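Local coordinates for adherence and virulence protein A (Streptococcus pneumoniae, PDB 6PON) that probably promotes adherence of pneumococci to host tissue by binding fibronectin, acting as a virulence factor of the bacterium, at residues B[15-26]-B[37-48]. Sequence-based numbering, arbitrary orientation.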
loop_
_atom_site.group_PDB
_atom_site.type_symbol
_atom_site.label_atom_id
_atom_site.label_comp_id
_atom_site.label_asym_id
_atom_site.label_seq_id
_atom_site.Cartn_x
_atom_site.Cartn_y
_atom_site.Cartn_z
ATOM N N LEU B 15 -8.657 7.895 29.914
ATOM C CA LEU B 15 -9.442 8.648 30.884
ATOM C C LEU B 15 -10.722 7.897 31.195
ATOM O O LEU B 15 -11.151 7.834 32.348
ATOM C CB LEU B 15 -9.752 10.055 30.363
ATOM C CG LEU B 15 -8.589 10.985 29.994
ATOM C CD1 LEU B 15 -9.084 12.316 29.432
ATOM C CD2 LEU B 15 -7.686 11.218 31.169
ATOM N N ARG B 16 -11.310 7.269 30.178
ATOM C CA ARG B 16 -12.530 6.507 30.382
ATOM C C ARG B 16 -12.306 5.393 31.396
ATOM O O ARG B 16 -13.000 5.318 32.424
ATOM C CB ARG B 16 -13.004 5.948 29.048
ATOM C CG ARG B 16 -14.439 5.520 29.024
ATOM C CD ARG B 16 -14.795 4.993 27.648
ATOM N NE ARG B 16 -14.943 6.057 26.658
ATOM C CZ ARG B 16 -14.166 6.219 25.586
ATOM N NH1 ARG B 16 -13.163 5.390 25.345
ATOM N NH2 ARG B 16 -14.401 7.220 24.743
ATOM N N SER B 17 -11.305 4.543 31.149
ATOM C CA SER B 17 -11.138 3.379 32.004
ATOM C C SER B 17 -10.572 3.744 33.374
ATOM O O SER B 17 -10.712 2.958 34.318
ATOM C CB SER B 17 -10.258 2.330 31.306
ATOM O OG SER B 17 -8.886 2.482 31.618
ATOM N N GLU B 18 -9.950 4.907 33.525
ATOM C CA GLU B 18 -9.481 5.249 34.861
ATOM C C GLU B 18 -10.517 5.998 35.679
ATOM O O GLU B 18 -10.465 5.941 36.911
ATOM C CB GLU B 18 -8.193 6.066 34.798
ATOM C CG GLU B 18 -7.013 5.240 34.355
ATOM C CD GLU B 18 -6.133 4.819 35.520
ATOM O OE1 GLU B 18 -5.902 3.603 35.661
ATOM O OE2 GLU B 18 -5.665 5.675 36.291
ATOM N N LEU B 19 -11.486 6.629 35.041
ATOM C CA LEU B 19 -12.302 7.616 35.716
ATOM C C LEU B 19 -13.788 7.301 35.749
ATOM O O LEU B 19 -14.460 7.726 36.694
ATOM C CB LEU B 19 -12.093 8.990 35.066
ATOM C CG LEU B 19 -10.673 9.531 35.203
ATOM C CD1 LEU B 19 -10.569 10.933 34.618
ATOM C CD2 LEU B 19 -10.243 9.513 36.660
ATOM N N VAL B 20 -14.321 6.584 34.753
ATOM C CA VAL B 20 -15.765 6.402 34.681
ATOM C C VAL B 20 -16.235 5.721 35.961
ATOM O O VAL B 20 -15.558 4.842 36.505
ATOM C CB VAL B 20 -16.158 5.628 33.406
ATOM C CG1 VAL B 20 -17.610 5.168 33.437
ATOM C CG2 VAL B 20 -15.983 6.509 32.199
ATOM N N ASN B 21 -17.370 6.189 36.484
ATOM C CA ASN B 21 -17.961 5.774 37.751
ATOM C C ASN B 21 -17.155 6.244 38.947
ATOM O O ASN B 21 -17.435 5.823 40.080
ATOM C CB ASN B 21 -18.165 4.260 37.834
ATOM C CG ASN B 21 -19.225 3.784 36.886
ATOM O OD1 ASN B 21 -20.329 4.335 36.844
ATOM N ND2 ASN B 21 -18.899 2.771 36.098
ATOM N N GLY B 22 -16.162 7.103 38.731
ATOM C CA GLY B 22 -15.521 7.785 39.826
ATOM C C GLY B 22 -16.392 8.897 40.376
ATOM O O GLY B 22 -17.480 9.193 39.873
ATOM N N ARG B 23 -15.892 9.525 41.436
ATOM C CA ARG B 23 -16.574 10.627 42.098
ATOM C C ARG B 23 -15.654 11.828 42.089
ATOM O O ARG B 23 -14.475 11.704 42.430
ATOM C CB ARG B 23 -16.948 10.267 43.536
ATOM C CG ARG B 23 -18.115 9.300 43.662
ATOM C CD ARG B 23 -19.460 10.016 43.405
ATOM N NE ARG B 23 -20.596 9.087 43.424
ATOM C CZ ARG B 23 -21.877 9.440 43.279
ATOM N NH1 ARG B 23 -22.217 10.714 43.097
ATOM N NH2 ARG B 23 -22.831 8.511 43.315
ATOM N N ILE B 24 -16.181 12.980 41.682
ATOM C CA ILE B 24 -15.418 14.221 41.720
ATOM C C ILE B 24 -15.438 14.737 43.147
ATOM O O ILE B 24 -16.509 15.012 43.696
ATOM C CB ILE B 24 -15.993 15.267 40.761
ATOM C CG1 ILE B 24 -15.949 14.756 39.325
ATOM C CG2 ILE B 24 -15.222 16.570 40.885
ATOM C CD1 ILE B 24 -16.773 15.573 38.385
ATOM N N GLN B 25 -14.253 14.873 43.744
ATOM C CA GLN B 25 -14.122 15.248 45.139
ATOM C C GLN B 25 -13.653 16.673 45.350
ATOM O O GLN B 25 -13.868 17.219 46.436
ATOM C CB GLN B 25 -13.140 14.303 45.853
ATOM C CG GLN B 25 -13.722 12.954 46.253
ATOM C CD GLN B 25 -12.663 12.008 46.789
ATOM O OE1 GLN B 25 -11.490 12.108 46.430
ATOM N NE2 GLN B 25 -13.070 11.081 47.640
ATOM N N LYS B 26 -13.013 17.287 44.364
ATOM C CA LYS B 26 -12.465 18.620 44.561
ATOM C C LYS B 26 -12.364 19.301 43.202
ATOM O O LYS B 26 -12.104 18.648 42.190
ATOM C CB LYS B 26 -11.107 18.552 45.273
ATOM C CG LYS B 26 -10.737 19.818 45.993
ATOM C CD LYS B 26 -9.335 19.752 46.609
ATOM C CE LYS B 26 -8.886 21.151 47.111
ATOM N NZ LYS B 26 -7.552 21.134 47.802
ATOM N N LEU B 37 -9.673 18.724 38.511
ATOM C CA LEU B 37 -10.612 17.941 39.300
ATOM C C LEU B 37 -9.859 16.838 40.034
ATOM O O LEU B 37 -9.118 16.072 39.409
ATOM C CB LEU B 37 -11.690 17.301 38.412
ATOM C CG LEU B 37 -12.415 18.137 37.366
ATOM C CD1 LEU B 37 -13.512 17.321 36.713
ATOM C CD2 LEU B 37 -13.009 19.386 38.008
ATOM N N GLN B 38 -10.056 16.739 41.346
ATOM C CA GLN B 38 -9.653 15.546 42.076
ATOM C C GLN B 38 -10.793 14.540 41.987
ATOM O O GLN B 38 -11.933 14.854 42.356
ATOM C CB GLN B 38 -9.312 15.861 43.531
ATOM C CG GLN B 38 -8.413 14.822 44.190
ATOM C CD GLN B 38 -8.652 14.722 45.690
ATOM O OE1 GLN B 38 -9.183 13.715 46.179
ATOM N NE2 GLN B 38 -8.266 15.768 46.432
ATOM N N ILE B 39 -10.498 13.347 41.475
ATOM C CA ILE B 39 -11.513 12.330 41.229
ATOM C C ILE B 39 -11.085 11.047 41.914
ATOM O O ILE B 39 -9.968 10.571 41.696
ATOM C CB ILE B 39 -11.725 12.084 39.723
ATOM C CG1 ILE B 39 -12.334 13.308 39.042
ATOM C CG2 ILE B 39 -12.593 10.859 39.482
ATOM C CD1 ILE B 39 -12.095 13.322 37.532
ATOM N N ARG B 40 -11.970 10.487 42.731
ATOM C CA ARG B 40 -11.743 9.189 43.346
ATOM C C ARG B 40 -12.398 8.119 42.490
ATOM O O ARG B 40 -13.566 8.256 42.105
ATOM C CB ARG B 40 -12.308 9.142 44.768
ATOM C CG ARG B 40 -12.224 7.766 45.414
ATOM C CD ARG B 40 -12.378 7.857 46.920
ATOM N NE ARG B 40 -12.098 6.583 47.575
ATOM C CZ ARG B 40 -10.875 6.129 47.854
ATOM N NH1 ARG B 40 -9.792 6.833 47.521
ATOM N NH2 ARG B 40 -10.737 4.955 48.462
ATOM N N SER B 41 -11.654 7.050 42.215
ATOM C CA SER B 41 -12.097 6.009 41.304
ATOM C C SER B 41 -11.250 4.765 41.520
ATOM O O SER B 41 -10.027 4.865 41.642
ATOM C CB SER B 41 -11.981 6.479 39.863
ATOM O OG SER B 41 -12.928 5.804 39.070
ATOM N N ASN B 42 -11.901 3.599 41.560
ATOM C CA ASN B 42 -11.221 2.321 41.823
ATOM C C ASN B 42 -10.354 2.403 43.077
ATOM O O ASN B 42 -9.207 1.949 43.096
ATOM C CB ASN B 42 -10.379 1.875 40.620
ATOM C CG ASN B 42 -11.097 2.079 39.285
ATOM O OD1 ASN B 42 -12.120 1.443 39.004
ATOM N ND2 ASN B 42 -10.553 2.970 38.451
ATOM N N ARG B 43 -10.893 3.023 44.124
ATOM C CA ARG B 43 -10.223 3.195 45.411
ATOM C C ARG B 43 -8.944 4.027 45.326
ATOM O O ARG B 43 -8.224 4.152 46.324
ATOM C CB ARG B 43 -9.910 1.841 46.055
ATOM C CG ARG B 43 -11.126 1.091 46.514
ATOM C CD ARG B 43 -10.739 -0.309 46.917
ATOM N NE ARG B 43 -11.503 -0.775 48.068
ATOM C CZ ARG B 43 -12.617 -1.492 47.986
ATOM N NH1 ARG B 43 -13.105 -1.826 46.795
ATOM N NH2 ARG B 43 -13.242 -1.877 49.094
ATOM N N GLN B 44 -8.636 4.601 44.169
ATOM C CA GLN B 44 -7.483 5.473 44.017
ATOM C C GLN B 44 -7.948 6.896 43.750
ATOM O O GLN B 44 -9.050 7.124 43.246
ATOM C CB GLN B 44 -6.571 5.013 42.873
ATOM C CG GLN B 44 -6.229 3.533 42.875
ATOM C CD GLN B 44 -5.142 3.196 41.868
ATOM O OE1 GLN B 44 -5.392 2.534 40.861
ATOM N NE2 GLN B 44 -3.927 3.659 42.137
ATOM N N SER B 45 -7.107 7.854 44.099
ATOM C CA SER B 45 -7.384 9.243 43.780
ATOM C C SER B 45 -6.652 9.610 42.496
ATOM O O SER B 45 -5.598 9.047 42.178
ATOM C CB SER B 45 -6.977 10.168 44.932
ATOM O OG SER B 45 -7.504 11.479 44.763
ATOM N N HIS B 46 -7.253 10.532 41.738
ATOM C CA HIS B 46 -6.751 10.964 40.438
ATOM C C HIS B 46 -6.916 12.470 40.294
ATOM O O HIS B 46 -7.810 13.084 40.889
ATOM C CB HIS B 46 -7.477 10.277 39.270
ATOM C CG HIS B 46 -7.405 8.782 39.295
ATOM N ND1 HIS B 46 -6.298 8.082 38.864
ATOM C CD2 HIS B 46 -8.318 7.854 39.668
ATOM C CE1 HIS B 46 -6.527 6.786 38.989
ATOM N NE2 HIS B 46 -7.743 6.620 39.478
ATOM N N ARG B 47 -6.062 13.057 39.461
ATOM C CA ARG B 47 -6.035 14.497 39.245
ATOM C C ARG B 47 -6.189 14.774 37.748
ATOM O O ARG B 47 -5.267 14.509 36.966
ATOM C CB ARG B 47 -4.742 15.085 39.811
ATOM C CG ARG B 47 -4.762 16.575 40.035
ATOM C CD ARG B 47 -3.607 17.026 40.936
ATOM N NE ARG B 47 -3.773 16.576 42.316
ATOM C CZ ARG B 47 -3.054 17.020 43.344
ATOM N NH1 ARG B 47 -2.109 17.932 43.155
ATOM N NH2 ARG B 47 -3.285 16.553 44.566
ATOM N N LEU B 48 -7.356 15.312 37.358
ATOM C CA LEU B 48 -7.705 15.578 35.962
ATOM C C LEU B 48 -7.479 17.047 35.638
ATOM O O LEU B 48 -8.076 17.923 36.276
ATOM C CB LEU B 48 -9.166 15.228 35.679
ATOM C CG LEU B 48 -9.626 15.378 34.215
ATOM C CD1 LEU B 48 -8.754 14.511 33.290
ATOM C CD2 LEU B 48 -11.131 15.060 33.992
HETATM O O HOH W 1 -5.883 2.110 38.383
#
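Ile24 and Ile39 face each other in an antiparallel sheet in which strand 23-26 pairs with 37-41, the first arm of the hairpin 37-48, while helix 15-19 packs over the face that carries these isoleucines. The tight part is apolar. The two isoleucines lie side by side, CG1 to CG1 at 3.9 Å, and Leu19 crosses Ile39 at about a right angle. Leu19 CD2 lies 3.9 Å from Ile39 CG2; with CG2 anti to the backbone N, this methyl is the one that meets Leu19. Beta-branched isoleucine suits the extended strands, whereas leucine, branched one carbon farther out, suits the helix and reaches down with its methyls; Leu15 CD2 extends the layer to Leu48, and Ile88 of strand 87-93 touches both isoleucines. At the turn 19-22, Gly22, with no side chain, lets the backbones close in, its CA 3.0 Å from Arg40 O. Next to it, the small hydroxyl of Ser41 fits beside the helix end, its one proton within weak reach of two carbonyls, OG lying 3.3 Å from Glu18 O and 3.4 Å from Leu19 O.

The other sheet face is looser and polar. The aliphatic roots of Lys26 and Arg40 lie against Gln38 and Gln25, their long chains running on past the paired backbones, and the guanidinium of Arg23 reaches Gly85 O. A classic bulge sets Gln25 and Lys26 opposite Gln38, whose O accepts a straight bond from Gln25 N (2.7 Å, 165°) and a weak one from Lys26 N. Beside the last turn of the helix, the bent chain of Glu18 brings OE2 obliquely to a ring carbon, His46 CE1, at 3.0 Å, the carboxylate and ring planes 76° apart, while a water donates to both Glu18 OE1 and Gln44 OE1, its O at 2.6 Å from the latter.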